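Local coordinates for Alr1585 protein (Nostoc sp., PDB 5C2I) that probably uses its bound haem iron and hydrogen peroxide to oxidise dyes and other substrates, as a tetrameric DyP-type peroxidase, at residues D29-I34 with S462-L467; Q164-I169 with V180-G185. The protein carries 1 engineered substitution. All blocks are in the same frame, centred on the assembly; numbering follows the deposited sequence.

Contact 1: D29-I34 with S462-L467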
loop_
_atom_site.group_PDB
_atom_site.type_symbol
_atom_site.label_atom_id
_atom_site.label_comp_id
_atom_site.label_asym_id
_atom_site.label_seq_id
_atom_site.Cartn_x
_atom_site.Cartn_y
_atom_site.Cartn_z
ATOM N N ASP A 29 -39.036 10.848 -3.993
ATOM C CA ASP A 29 -39.013 12.318 -4.178
ATOM C C ASP A 29 -38.127 13.058 -3.210
ATOM O O ASP A 29 -37.944 14.307 -3.333
ATOM C CB ASP A 29 -40.445 12.904 -4.117
ATOM C CG ASP A 29 -40.581 14.224 -4.907
ATOM O OD1 ASP A 29 -39.852 14.372 -5.909
ATOM O OD2 ASP A 29 -41.480 15.055 -4.571
ATOM N N LEU A 30 -37.572 12.331 -2.244
ATOM C CA LEU A 30 -36.652 12.922 -1.237
ATOM C C LEU A 30 -35.244 12.796 -1.766
ATOM O O LEU A 30 -34.852 11.719 -2.268
ATOM C CB LEU A 30 -36.751 12.144 0.079
ATOM C CG LEU A 30 -35.781 12.514 1.209
ATOM C CD1 LEU A 30 -36.129 13.905 1.753
ATOM C CD2 LEU A 30 -35.841 11.498 2.323
ATOM N N GLN A 31 -34.455 13.836 -1.621
ATOM C CA GLN A 31 -33.032 13.752 -1.991
ATOM C C GLN A 31 -32.268 12.786 -1.050
ATOM O O GLN A 31 -32.615 12.614 0.114
ATOM C CB GLN A 31 -32.360 15.123 -1.920
ATOM C CG GLN A 31 -32.829 16.081 -2.992
ATOM C CD GLN A 31 -31.952 17.306 -3.085
ATOM O OE1 GLN A 31 -30.724 17.201 -3.249
ATOM N NE2 GLN A 31 -32.561 18.468 -3.000
ATOM N N GLY A 32 -31.230 12.159 -1.577
ATOM C CA GLY A 32 -30.297 11.359 -0.799
ATOM C C GLY A 32 -29.432 12.177 0.148
ATOM O O GLY A 32 -29.526 13.413 0.197
ATOM N N ASN A 33 -28.615 11.464 0.937
ATOM C CA ASN A 33 -27.673 12.043 1.906
ATOM C C ASN A 33 -28.335 12.606 3.152
ATOM O O ASN A 33 -27.639 13.097 4.048
ATOM C CB ASN A 33 -26.792 13.122 1.238
ATOM C CG ASN A 33 -25.511 13.423 1.995
ATOM O OD1 ASN A 33 -24.878 12.540 2.582
ATOM N ND2 ASN A 33 -25.100 14.686 1.945
ATOM N N ILE A 34 -29.647 12.473 3.259
ATOM C CA ILE A 34 -30.369 13.013 4.388
ATOM C C ILE A 34 -30.648 11.885 5.409
ATOM O O ILE A 34 -30.069 11.886 6.471
ATOM C CB ILE A 34 -31.650 13.723 3.932
ATOM C CG1 ILE A 34 -31.277 14.943 3.039
ATOM C CG2 ILE A 34 -32.458 14.220 5.124
ATOM C CD1 ILE A 34 -32.460 15.530 2.239
ATOM N N SER A 462 -39.277 16.707 -7.253
ATOM C CA SER A 462 -40.366 17.151 -8.140
ATOM C C SER A 462 -40.437 18.666 -8.217
ATOM O O SER A 462 -40.642 19.226 -9.308
ATOM C CB SER A 462 -41.734 16.549 -7.733
ATOM O OG SER A 462 -42.102 16.921 -6.399
ATOM N N PHE A 463 -40.237 19.354 -7.105
ATOM C CA PHE A 463 -40.187 20.804 -7.131
ATOM C C PHE A 463 -39.131 21.292 -8.122
ATOM O O PHE A 463 -39.414 22.165 -8.988
ATOM C CB PHE A 463 -39.922 21.386 -5.766
ATOM C CG PHE A 463 -39.531 22.828 -5.775
ATOM C CD1 PHE A 463 -40.474 23.828 -5.988
ATOM C CD2 PHE A 463 -38.239 23.220 -5.494
ATOM C CE1 PHE A 463 -40.142 25.171 -5.976
ATOM C CE2 PHE A 463 -37.881 24.590 -5.460
ATOM C CZ PHE A 463 -38.826 25.569 -5.718
ATOM N N LEU A 464 -37.940 20.723 -8.026
ATOM C CA LEU A 464 -36.837 21.138 -8.856
ATOM C C LEU A 464 -37.038 20.786 -10.331
ATOM O O LEU A 464 -36.662 21.564 -11.225
ATOM C CB LEU A 464 -35.532 20.550 -8.309
ATOM C CG LEU A 464 -35.147 20.967 -6.882
ATOM C CD1 LEU A 464 -33.994 20.161 -6.365
ATOM C CD2 LEU A 464 -34.830 22.463 -6.862
ATOM N N LYS A 465 -37.610 19.623 -10.593
ATOM C CA LYS A 465 -37.826 19.190 -11.957
ATOM C C LYS A 465 -38.893 19.983 -12.722
ATOM O O LYS A 465 -38.936 19.875 -13.934
ATOM C CB LYS A 465 -38.247 17.725 -11.986
ATOM C CG LYS A 465 -37.153 16.721 -11.674
ATOM C CD LYS A 465 -37.675 15.328 -12.014
ATOM C CE LYS A 465 -36.642 14.270 -11.735
ATOM N NZ LYS A 465 -37.169 12.948 -12.183
ATOM N N THR A 466 -39.768 20.702 -12.019
ATOM C CA THR A 466 -40.872 21.416 -12.667
ATOM C C THR A 466 -40.767 22.928 -12.448
ATOM O O THR A 466 -41.727 23.661 -12.617
ATOM C CB THR A 466 -42.233 20.905 -12.153
ATOM O OG1 THR A 466 -42.319 21.084 -10.742
ATOM C CG2 THR A 466 -42.415 19.436 -12.475
ATOM N N LEU A 467 -39.591 23.374 -12.068
ATOM C CA LEU A 467 -39.361 24.778 -11.807
ATOM C C LEU A 467 -39.474 25.645 -13.090
ATOM O O LEU A 467 -39.978 26.763 -13.019
ATOM C CB LEU A 467 -37.995 24.888 -11.148
ATOM C CG LEU A 467 -37.615 26.085 -10.324
ATOM C CD1 LEU A 467 -38.616 26.448 -9.261
ATOM C CD2 LEU A 467 -36.261 25.759 -9.715
#
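Asp29 and Ser462 meet in a two-pronged grip, the carboxylate taking both the backbone N-H and the hydroxyl of the serine in the first turn of helix 461-465. This ties the C-terminal end of helix 24-29, just before the first strand (42-50) of the DyP alpha+beta barrel, to the last helix of the chain, more than 400 residues later. Ser462 N donates to Asp29 OD1 over 2.8 Å in a bent bond, the N-H...O angle 142°, approaching on the syn side and slightly out of the carboxylate plane. Ser462 OG donates to the syn lone pair of Asp29 OD2 over 2.7 Å. With both oxygens engaged by one residue, rotation of the carboxylate is restrained. With CG roughly anti to the backbone N (chi1 -154°), the carboxylate of Asp29 is directed at the first turn of the helix. OD2 has a further hydrogen bond with Ser249, and Ser462 OG one with Asn245 N, so the pair is also tied to the chain just before strand 250-261. The acidic group at the start of a helix would probably be steadied by the helix dipole.

Gln31 adds a looser touch: its NE2 lies 4.0 Å from Leu464 CD1, the two side chains crossing at about a right angle. The amide is fixed from elsewhere, NE2 by Phe96 O and Pro459 O and OE1 by Asn95 ND2, which links this loop to strand 93-98. Leu464 points toward the loop and packs on Ile62 and Ala66 of helix 55-68 and on Phe96. At the far end of the helix Thr466, already outside helical geometry, turns its hydroxyl back on the first turn, Thr466 OG1 donating to Ser462 O over 2.9 Å.

Contact 2: Q164-I169 with V180-G185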
loop_
_atom_site.group_PDB
_atom_site.type_symbol
_atom_site.label_atom_id
_atom_site.label_comp_id
_atom_site.label_asym_id
_atom_site.label_seq_id
_atom_site.Cartn_x
_atom_site.Cartn_y
_atom_site.Cartn_z
ATOM N N GLN A 164 -13.769 15.471 -13.455
ATOM C CA GLN A 164 -14.178 15.601 -14.839
ATOM C C GLN A 164 -15.667 15.916 -14.960
ATOM O O GLN A 164 -16.092 16.761 -15.764
ATOM C CB GLN A 164 -13.857 14.342 -15.677
ATOM C CG GLN A 164 -12.425 13.823 -15.554
ATOM C CD GLN A 164 -11.359 14.922 -15.789
ATOM O OE1 GLN A 164 -11.265 15.476 -16.880
ATOM N NE2 GLN A 164 -10.528 15.169 -14.785
ATOM N N ILE A 165 -16.464 15.176 -14.200
ATOM C CA ILE A 165 -17.900 15.325 -14.254
ATOM C C ILE A 165 -18.284 16.715 -13.746
ATOM O O ILE A 165 -19.102 17.387 -14.345
ATOM C CB ILE A 165 -18.601 14.217 -13.421
ATOM C CG1 ILE A 165 -18.459 12.916 -14.181
ATOM C CG2 ILE A 165 -20.082 14.554 -13.248
ATOM C CD1 ILE A 165 -18.817 11.686 -13.372
ATOM N N VAL A 166 -17.651 17.165 -12.663
ATOM C CA VAL A 166 -17.874 18.519 -12.191
ATOM C C VAL A 166 -17.519 19.570 -13.275
ATOM O O VAL A 166 -18.292 20.492 -13.506
ATOM C CB VAL A 166 -17.113 18.808 -10.896
ATOM C CG1 VAL A 166 -17.092 20.291 -10.591
ATOM C CG2 VAL A 166 -17.764 18.059 -9.738
ATOM N N ASN A 167 -16.391 19.407 -13.953
ATOM C CA ASN A 167 -16.004 20.338 -14.979
ATOM C C ASN A 167 -16.995 20.350 -16.162
ATOM O O ASN A 167 -17.228 21.397 -16.763
ATOM C CB ASN A 167 -14.583 20.063 -15.506
ATOM C CG ASN A 167 -13.539 20.389 -14.477
ATOM O OD1 ASN A 167 -13.799 21.172 -13.542
ATOM N ND2 ASN A 167 -12.367 19.832 -14.633
ATOM N N GLN A 168 -17.582 19.204 -16.461
ATOM C CA GLN A 168 -18.644 19.168 -17.455
ATOM C C GLN A 168 -19.900 19.904 -16.978
ATOM O O GLN A 168 -20.422 20.753 -17.685
ATOM C CB GLN A 168 -19.006 17.729 -17.765
ATOM C CG GLN A 168 -20.003 17.567 -18.890
ATOM C CD GLN A 168 -20.170 16.101 -19.276
ATOM O OE1 GLN A 168 -19.325 15.246 -18.977
ATOM N NE2 GLN A 168 -21.271 15.799 -19.931
ATOM N N ILE A 169 -20.356 19.583 -15.780
ATOM C CA ILE A 169 -21.527 20.223 -15.197
ATOM C C ILE A 169 -21.364 21.750 -15.165
ATOM O O ILE A 169 -22.302 22.491 -15.504
ATOM C CB ILE A 169 -21.815 19.687 -13.767
ATOM C CG1 ILE A 169 -22.342 18.256 -13.849
ATOM C CG2 ILE A 169 -22.741 20.626 -13.009
ATOM C CD1 ILE A 169 -22.286 17.532 -12.541
ATOM N N VAL A 180 -19.258 31.226 -6.394
ATOM C CA VAL A 180 -18.627 32.191 -5.489
ATOM C C VAL A 180 -17.658 31.507 -4.535
ATOM O O VAL A 180 -16.814 32.160 -3.930
ATOM C CB VAL A 180 -19.666 33.057 -4.713
ATOM C CG1 VAL A 180 -20.532 33.840 -5.692
ATOM C CG2 VAL A 180 -20.520 32.221 -3.768
ATOM N N HIS A 181 -17.796 30.198 -4.383
ATOM C CA HIS A 181 -16.925 29.440 -3.505
ATOM C C HIS A 181 -16.950 27.974 -3.880
ATOM O O HIS A 181 -18.001 27.466 -4.320
ATOM C CB HIS A 181 -17.345 29.630 -2.050
ATOM C CG HIS A 181 -16.381 29.059 -1.091
ATOM N ND1 HIS A 181 -15.082 29.503 -1.012
ATOM C CD2 HIS A 181 -16.471 27.999 -0.258
ATOM C CE1 HIS A 181 -14.434 28.790 -0.105
ATOM N NE2 HIS A 181 -15.253 27.869 0.362
ATOM N N ARG A 182 -15.805 27.302 -3.711
ATOM C CA ARG A 182 -15.710 25.853 -3.904
ATOM C C ARG A 182 -14.957 25.209 -2.743
ATOM O O ARG A 182 -13.936 25.734 -2.283
ATOM C CB ARG A 182 -15.026 25.518 -5.228
ATOM C CG ARG A 182 -14.780 24.038 -5.471
ATOM C CD ARG A 182 -14.221 23.724 -6.861
ATOM N NE ARG A 182 -13.765 22.338 -6.968
ATOM C CZ ARG A 182 -13.688 21.629 -8.073
ATOM N NH1 ARG A 182 -14.088 22.112 -9.247
ATOM N NH2 ARG A 182 -13.227 20.390 -7.994
ATOM N N GLU A 183 -15.429 24.032 -2.342
ATOM C CA GLU A 183 -14.658 23.118 -1.521
ATOM C C GLU A 183 -14.551 21.748 -2.204
ATOM O O GLU A 183 -15.446 21.331 -2.968
ATOM C CB GLU A 183 -15.281 22.961 -0.137
ATOM C CG GLU A 183 -15.366 24.248 0.702
ATOM C CD GLU A 183 -14.032 24.746 1.230
ATOM O OE1 GLU A 183 -13.017 24.003 1.235
ATOM O OE2 GLU A 183 -14.004 25.936 1.660
ATOM N N ASP A 184 -13.460 21.045 -1.882
ATOM C CA ASP A 184 -13.250 19.667 -2.276
ATOM C C ASP A 184 -13.063 18.866 -0.987
ATOM O O ASP A 184 -11.977 18.829 -0.423
ATOM C CB ASP A 184 -12.012 19.544 -3.163
ATOM C CG ASP A 184 -12.262 20.044 -4.579
ATOM O OD1 ASP A 184 -12.192 21.289 -4.821
ATOM O OD2 ASP A 184 -12.583 19.186 -5.436
ATOM N N GLY A 185 -14.155 18.289 -0.522
ATOM C CA GLY A 185 -14.186 17.529 0.711
ATOM C C GLY A 185 -13.637 16.139 0.536
ATOM O O GLY A 185 -13.686 15.545 -0.547
HETATM O O HOH W 1 -13.160 19.882 -10.950
#
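Helix 159-176 packs over strand 177-189, the nearest CA atoms of the two segments, those of Val166 and Asp184, lying 11.0 Å apart; Arg182 spans much of the gap. Arg182 leaves the strand toward the helix, its side chain trans at chi1 (175°) and extended as far as NE, which carries the guanidinium to the helix surface. There NH1 comes within 3.8 Å of Val166 CG1, the methyl meeting the flat group at a slant.

The NE/NH2 edge of the guanidinium is taken by Asp184, two residues on, which is gripped side-on. Arg182 NE reaches Asp184 OD1 over 2.9 Å, and Arg182 NH2 reaches Asp184 OD2 over 2.9 Å in a nearly straight bond of 174° that uses the syn lone pair. This salt bridge fixes the rotation of the guanidinium and sets NH1 to face Asn167. A water in the guanidinium plane joins the two segments, accepting from Arg182 NH1 (3.0 Å) and lying 3.0 Å from Asn167 OD1. Asn167 ND2 is spent elsewhere, on Asp184 OD1 of the second subunit, and Asn167 ND2 of the second subunit in turn bonds Asp184 OD1 of this chain, so this ion pair lies at the subunit interface. Gln164 NE2 likewise bonds Asp184 O of the second subunit.

On the opposite face of the strand, His181 NE2 donates to Glu183 OE2 over 2.6 Å, and Glu183 also forms a salt bridge with Lys258. The helix, with Val44 of strand 42-50 beneath, belongs to the second split beta-alpha-beta crossover (150-156, 159-176, 177-189) of the ferredoxin-like DyP alpha+beta barrel fold.

How the contacts relate
Both contacts are buried and both belong to the surroundings of one antiparallel sheet, yet their centres lie about 20 Å apart and their nearest atoms about 11 Å, without touching. Contact 1 reaches the sheet's outer strand 93-98 through Gln31 and joins segments remote in sequence, whereas contact 2 joins a helix to the strand that follows it almost directly. In contact 1 direct hydrogen bonds cross between the segments; in contact 2 the ion pair stays within the strand, and a methyl contact and a water make the crossing. No other chain touches contact 1, while contact 2 sits at the interface with the second subunit.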